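Local structure of cytochrome C-552 (Thiobacillus ferrooxidans, 1H1O) at residues A[44-53]-A[65-76]. The protein carries electrons in the periplasm as a high-potential cytochrome c with two haem groups. Sequence-based numbering, arbitrary orientation.
Sequences EAQLKAYKDH and WPVAQALDSAKI. With HEM (protoporphyrin IX containing Fe), chain D.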
loop_
_atom_site.group_PDB
_atom_site.type_symbol
_atom_site.label_atom_id
_atom_site.label_comp_id
_atom_site.label_asym_id
_atom_site.label_seq_id
_atom_site.Cartn_x
_atom_site.Cartn_y
_atom_site.Cartn_z
ATOM N N GLU A 44 -4.347 5.651 -9.600
ATOM C CA GLU A 44 -5.096 6.814 -10.024
ATOM C C GLU A 44 -5.867 7.410 -8.866
ATOM O O GLU A 44 -5.840 8.623 -8.659
ATOM C CB GLU A 44 -6.054 6.410 -11.132
ATOM C CG GLU A 44 -6.315 7.471 -12.169
ATOM C CD GLU A 44 -7.267 6.975 -13.235
ATOM O OE1 GLU A 44 -8.490 6.980 -12.975
ATOM O OE2 GLU A 44 -6.794 6.562 -14.321
ATOM N N ALA A 45 -6.564 6.558 -8.112
ATOM C CA ALA A 45 -7.344 7.043 -6.976
ATOM C C ALA A 45 -6.435 7.735 -5.965
ATOM O O ALA A 45 -6.749 8.826 -5.492
ATOM C CB ALA A 45 -8.081 5.894 -6.309
ATOM N N GLN A 46 -5.304 7.112 -5.642
ATOM C CA GLN A 46 -4.389 7.710 -4.677
ATOM C C GLN A 46 -3.871 9.058 -5.146
ATOM O O GLN A 46 -3.975 10.051 -4.435
ATOM C CB GLN A 46 -3.220 6.775 -4.386
ATOM C CG GLN A 46 -3.648 5.471 -3.761
ATOM C CD GLN A 46 -4.820 5.634 -2.809
ATOM O OE1 GLN A 46 -5.887 5.044 -3.015
ATOM N NE2 GLN A 46 -4.634 6.441 -1.768
ATOM N N LEU A 47 -3.330 9.104 -6.355
ATOM C CA LEU A 47 -2.816 10.359 -6.884
ATOM C C LEU A 47 -3.860 11.467 -6.868
ATOM O O LEU A 47 -3.537 12.617 -6.568
ATOM C CB LEU A 47 -2.282 10.159 -8.295
ATOM C CG LEU A 47 -0.949 9.412 -8.318
ATOM C CD1 LEU A 47 -0.615 9.047 -9.756
ATOM C CD2 LEU A 47 0.154 10.269 -7.668
ATOM N N LYS A 48 -5.108 11.133 -7.177
ATOM C CA LYS A 48 -6.161 12.138 -7.164
ATOM C C LYS A 48 -6.481 12.531 -5.723
ATOM O O LYS A 48 -6.777 13.688 -5.435
ATOM C CB LYS A 48 -7.427 11.614 -7.856
ATOM C CG LYS A 48 -7.315 11.489 -9.371
ATOM C CD LYS A 48 -8.689 11.229 -9.990
ATOM C CE LYS A 48 -8.662 11.314 -11.518
ATOM N NZ LYS A 48 -9.993 10.948 -12.106
ATOM N N ALA A 49 -6.408 11.561 -4.820
ATOM C CA ALA A 49 -6.677 11.809 -3.408
ATOM C C ALA A 49 -5.626 12.753 -2.836
ATOM O O ALA A 49 -5.938 13.648 -2.051
ATOM C CB ALA A 49 -6.677 10.486 -2.622
ATOM N N TYR A 50 -4.376 12.530 -3.219
ATOM C CA TYR A 50 -3.287 13.376 -2.756
ATOM C C TYR A 50 -3.489 14.767 -3.322
ATOM O O TYR A 50 -3.335 15.769 -2.623
ATOM C CB TYR A 50 -1.940 12.832 -3.226
ATOM C CG TYR A 50 -1.500 11.612 -2.465
ATOM C CD1 TYR A 50 -1.592 11.574 -1.075
ATOM C CD2 TYR A 50 -0.942 10.515 -3.120
ATOM C CE1 TYR A 50 -1.140 10.487 -0.362
ATOM C CE2 TYR A 50 -0.483 9.406 -2.400
ATOM C CZ TYR A 50 -0.588 9.410 -1.024
ATOM O OH TYR A 50 -0.122 8.347 -0.289
ATOM N N LYS A 51 -3.843 14.815 -4.600
ATOM C CA LYS A 51 -4.058 16.082 -5.269
ATOM C C LYS A 51 -5.150 16.884 -4.584
ATOM O O LYS A 51 -4.937 18.050 -4.261
ATOM C CB LYS A 51 -4.403 15.840 -6.737
ATOM C CG LYS A 51 -4.464 17.097 -7.590
ATOM C CD LYS A 51 -4.529 16.736 -9.057
ATOM C CE LYS A 51 -4.819 17.963 -9.894
ATOM N NZ LYS A 51 -3.827 19.031 -9.588
ATOM N N ASP A 52 -6.308 16.273 -4.333
ATOM C CA ASP A 52 -7.386 17.011 -3.677
ATOM C C ASP A 52 -7.312 16.896 -2.158
ATOM O O ASP A 52 -8.266 17.219 -1.447
ATOM C CB ASP A 52 -8.772 16.552 -4.173
ATOM C CG ASP A 52 -9.098 15.109 -3.787
ATOM O OD1 ASP A 52 -8.552 14.599 -2.775
ATOM O OD2 ASP A 52 -9.925 14.489 -4.499
ATOM N N HIS A 53 -6.160 16.443 -1.673
ATOM C CA HIS A 53 -5.910 16.292 -0.246
ATOM C C HIS A 53 -6.879 15.382 0.497
ATOM O O HIS A 53 -6.897 15.394 1.729
ATOM C CB HIS A 53 -5.905 17.657 0.441
ATOM C CG HIS A 53 -4.839 18.583 -0.054
ATOM N ND1 HIS A 53 -4.592 19.808 0.527
ATOM C CD2 HIS A 53 -3.960 18.468 -1.079
ATOM C CE1 HIS A 53 -3.607 20.408 -0.118
ATOM N NE2 HIS A 53 -3.207 19.617 -1.098
ATOM N N TRP A 65 1.489 15.450 -1.342
ATOM C CA TRP A 65 0.647 16.584 -1.715
ATOM C C TRP A 65 1.416 17.487 -2.652
ATOM O O TRP A 65 0.879 17.958 -3.650
ATOM C CB TRP A 65 0.208 17.386 -0.494
ATOM C CG TRP A 65 -0.858 16.726 0.287
ATOM C CD1 TRP A 65 -1.290 15.435 0.159
ATOM C CD2 TRP A 65 -1.602 17.299 1.362
ATOM N NE1 TRP A 65 -2.254 15.169 1.096
ATOM C CE2 TRP A 65 -2.466 16.296 1.850
ATOM C CE3 TRP A 65 -1.623 18.566 1.966
ATOM C CZ2 TRP A 65 -3.344 16.514 2.915
ATOM C CZ3 TRP A 65 -2.498 18.785 3.025
ATOM C CH2 TRP A 65 -3.344 17.764 3.489
ATOM N N PRO A 66 2.693 17.735 -2.342
ATOM C CA PRO A 66 3.497 18.600 -3.200
ATOM C C PRO A 66 3.553 18.116 -4.639
ATOM O O PRO A 66 3.090 18.796 -5.550
ATOM C CB PRO A 66 4.861 18.581 -2.516
ATOM C CG PRO A 66 4.483 18.494 -1.062
ATOM C CD PRO A 66 3.407 17.437 -1.085
ATOM N N VAL A 67 4.104 16.930 -4.844
ATOM C CA VAL A 67 4.212 16.408 -6.192
ATOM C C VAL A 67 2.860 16.193 -6.877
ATOM O O VAL A 67 2.749 16.364 -8.092
ATOM C CB VAL A 67 5.014 15.091 -6.214
ATOM C CG1 VAL A 67 4.103 13.908 -5.907
ATOM C CG2 VAL A 67 5.707 14.935 -7.569
ATOM N N ALA A 68 1.832 15.837 -6.107
ATOM C CA ALA A 68 0.511 15.597 -6.686
ATOM C C ALA A 68 -0.088 16.891 -7.202
ATOM O O ALA A 68 -0.744 16.918 -8.241
ATOM C CB ALA A 68 -0.411 14.975 -5.655
ATOM N N GLN A 69 0.156 17.965 -6.462
ATOM C CA GLN A 69 -0.347 19.284 -6.804
ATOM C C GLN A 69 0.022 19.698 -8.221
ATOM O O GLN A 69 -0.633 20.546 -8.819
ATOM C CB GLN A 69 0.197 20.313 -5.812
ATOM C CG GLN A 69 -0.199 21.743 -6.123
ATOM C CD GLN A 69 -1.703 21.936 -6.145
ATOM O OE1 GLN A 69 -2.196 23.004 -6.516
ATOM N NE2 GLN A 69 -2.442 20.902 -5.741
ATOM N N ALA A 70 1.072 19.097 -8.760
ATOM C CA ALA A 70 1.514 19.441 -10.102
ATOM C C ALA A 70 1.104 18.392 -11.115
ATOM O O ALA A 70 1.716 18.276 -12.172
ATOM C CB ALA A 70 3.030 19.618 -10.117
ATOM N N LEU A 71 0.073 17.622 -10.797
ATOM C CA LEU A 71 -0.385 16.586 -11.706
ATOM C C LEU A 71 -1.792 16.864 -12.195
ATOM O O LEU A 71 -2.648 17.300 -11.430
ATOM C CB LEU A 71 -0.369 15.217 -11.020
ATOM C CG LEU A 71 0.945 14.674 -10.464
ATOM C CD1 LEU A 71 0.715 13.254 -9.983
ATOM C CD2 LEU A 71 2.020 14.696 -11.525
ATOM N N ASP A 72 -2.019 16.613 -13.479
ATOM C CA ASP A 72 -3.328 16.802 -14.088
ATOM C C ASP A 72 -3.918 15.416 -14.335
ATOM O O ASP A 72 -3.217 14.404 -14.201
ATOM C CB ASP A 72 -3.205 17.581 -15.410
ATOM C CG ASP A 72 -2.357 16.855 -16.452
ATOM O OD1 ASP A 72 -2.209 17.381 -17.578
ATOM O OD2 ASP A 72 -1.839 15.757 -16.152
ATOM N N SER A 73 -5.200 15.364 -14.689
ATOM C CA SER A 73 -5.866 14.087 -14.942
ATOM C C SER A 73 -5.061 13.208 -15.896
ATOM O O SER A 73 -4.892 12.009 -15.667
ATOM C CB SER A 73 -7.264 14.329 -15.519
ATOM O OG SER A 73 -8.077 15.031 -14.596
ATOM N N ALA A 74 -4.549 13.824 -16.957
ATOM C CA ALA A 74 -3.774 13.108 -17.959
ATOM C C ALA A 74 -2.517 12.445 -17.413
ATOM O O ALA A 74 -2.233 11.288 -17.728
ATOM C CB ALA A 74 -3.408 14.044 -19.095
ATOM N N LYS A 75 -1.753 13.180 -16.609
ATOM C CA LYS A 75 -0.529 12.626 -16.040
ATOM C C LYS A 75 -0.859 11.572 -15.007
ATOM O O LYS A 75 -0.238 10.508 -14.976
ATOM C CB LYS A 75 0.327 13.723 -15.403
ATOM C CG LYS A 75 1.637 13.990 -16.138
ATOM C CD LYS A 75 1.419 14.699 -17.482
ATOM C CE LYS A 75 0.827 13.792 -18.563
ATOM N NZ LYS A 75 0.439 14.582 -19.770
ATOM N N ILE A 76 -1.832 11.870 -14.154
ATOM C CA ILE A 76 -2.227 10.907 -13.138
ATOM C C ILE A 76 -2.453 9.580 -13.832
ATOM O O ILE A 76 -1.869 8.569 -13.462
ATOM C CB ILE A 76 -3.507 11.352 -12.416
ATOM C CG1 ILE A 76 -3.163 12.500 -11.465
ATOM C CG2 ILE A 76 -4.125 10.182 -11.657
ATOM C CD1 ILE A 76 -4.339 13.046 -10.696
HETATM C CHA HEM D . 2.860 7.168 -1.946
HETATM C CHB HEM D . 2.635 8.120 -6.646
HETATM C CHC HEM D . 6.500 10.966 -6.214
HETATM C CHD HEM D . 6.801 9.938 -1.582
HETATM C C1A HEM D . 2.440 7.167 -3.277
HETATM C C2A HEM D . 1.284 6.466 -3.798
HETATM C C3A HEM D . 1.224 6.733 -5.133
HETATM C C4A HEM D . 2.349 7.602 -5.406
HETATM C CMA HEM D . 0.227 6.272 -6.167
HETATM C CAA HEM D . 0.344 5.612 -2.981
HETATM C CBA HEM D . 0.711 4.112 -3.020
HETATM C CGA HEM D . -0.122 3.270 -2.246
HETATM O O1A HEM D . 0.284 2.059 -2.129
HETATM O O2A HEM D . -1.177 3.643 -1.694
HETATM C C1B HEM D . 3.676 8.983 -6.928
HETATM C C2B HEM D . 3.902 9.535 -8.242
HETATM C C3B HEM D . 4.977 10.365 -8.123
HETATM C C4B HEM D . 5.415 10.277 -6.740
HETATM C CMB HEM D . 3.042 9.216 -9.452
HETATM C CAB HEM D . 5.633 11.238 -9.162
HETATM C CBB HEM D . 4.712 12.333 -9.767
HETATM C C1C HEM D . 6.934 10.930 -4.924
HETATM C C2C HEM D . 8.064 11.667 -4.413
HETATM C C3C HEM D . 8.125 11.367 -3.091
HETATM C C4C HEM D . 7.067 10.462 -2.818
HETATM C CMC HEM D . 8.919 12.566 -5.265
HETATM C CAC HEM D . 9.103 11.870 -2.015
HETATM C CBC HEM D . 9.141 13.422 -1.883
HETATM C C1D HEM D . 5.756 9.083 -1.265
HETATM C C2D HEM D . 5.505 8.594 0.077
HETATM C C3D HEM D . 4.391 7.847 -0.028
HETATM C C4D HEM D . 3.981 7.847 -1.432
HETATM C CMD HEM D . 6.351 8.934 1.280
HETATM C CAD HEM D . 3.627 7.140 1.039
HETATM C CBD HEM D . 2.812 8.329 1.772
HETATM C CGD HEM D . 1.655 7.971 2.477
HETATM O O1D HEM D . 1.752 7.161 3.418
HETATM O O2D HEM D . 0.530 8.482 2.210
HETATM N NA HEM D . 3.077 7.851 -4.262
HETATM N NB HEM D . 4.604 9.438 -6.012
HETATM N NC HEM D . 6.333 10.188 -3.923
HETATM N ND HEM D . 4.829 8.618 -2.161
HETATM FE FE HEM D . 4.738 9.005 -4.086
#
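I76 enters helix 40-51 as a knob among E44, L47, K48 and K51, a worked example of how a c-type cytochrome domain closes its helices over haem. Its two branches divide the hole: CG2 presses on CG of E44 at 3.5 Å, while CD1 reaches CG of K48 at 3.6 Å. Further along, A68 supplies a methyl small enough to meet CB of Y50 at 3.6 Å, where helix 65-69 crosses at about 100° with axes 8.2 Å apart. Beneath this tight layer, L47 CD2 touches both L71 CD1 and the haem edge, and V67 and L71 reach the vinyl-derived carbon CBB.

The outer side is looser at K51, where chi1 of -172° swings CG away from the backbone N and past A68 O, and at Q69, which barely touches. Close contact returns at the helix end: exposed H53 lies flat over the six-membered ring of W65 in a face-to-face stack, centroids 3.7 Å apart and planes 8° from parallel, while W65 NE1 is bonded to the carbonyl of R55. Replacing W65 with an alanine would probably leave the H53 imidazole free to swing and the R55 carbonyl without its indole donor.

Mostly apolar and aromatic packing thus joins the segments, while the Y50 hydroxyl, less surely placed, is modelled as donating to a haem propionate.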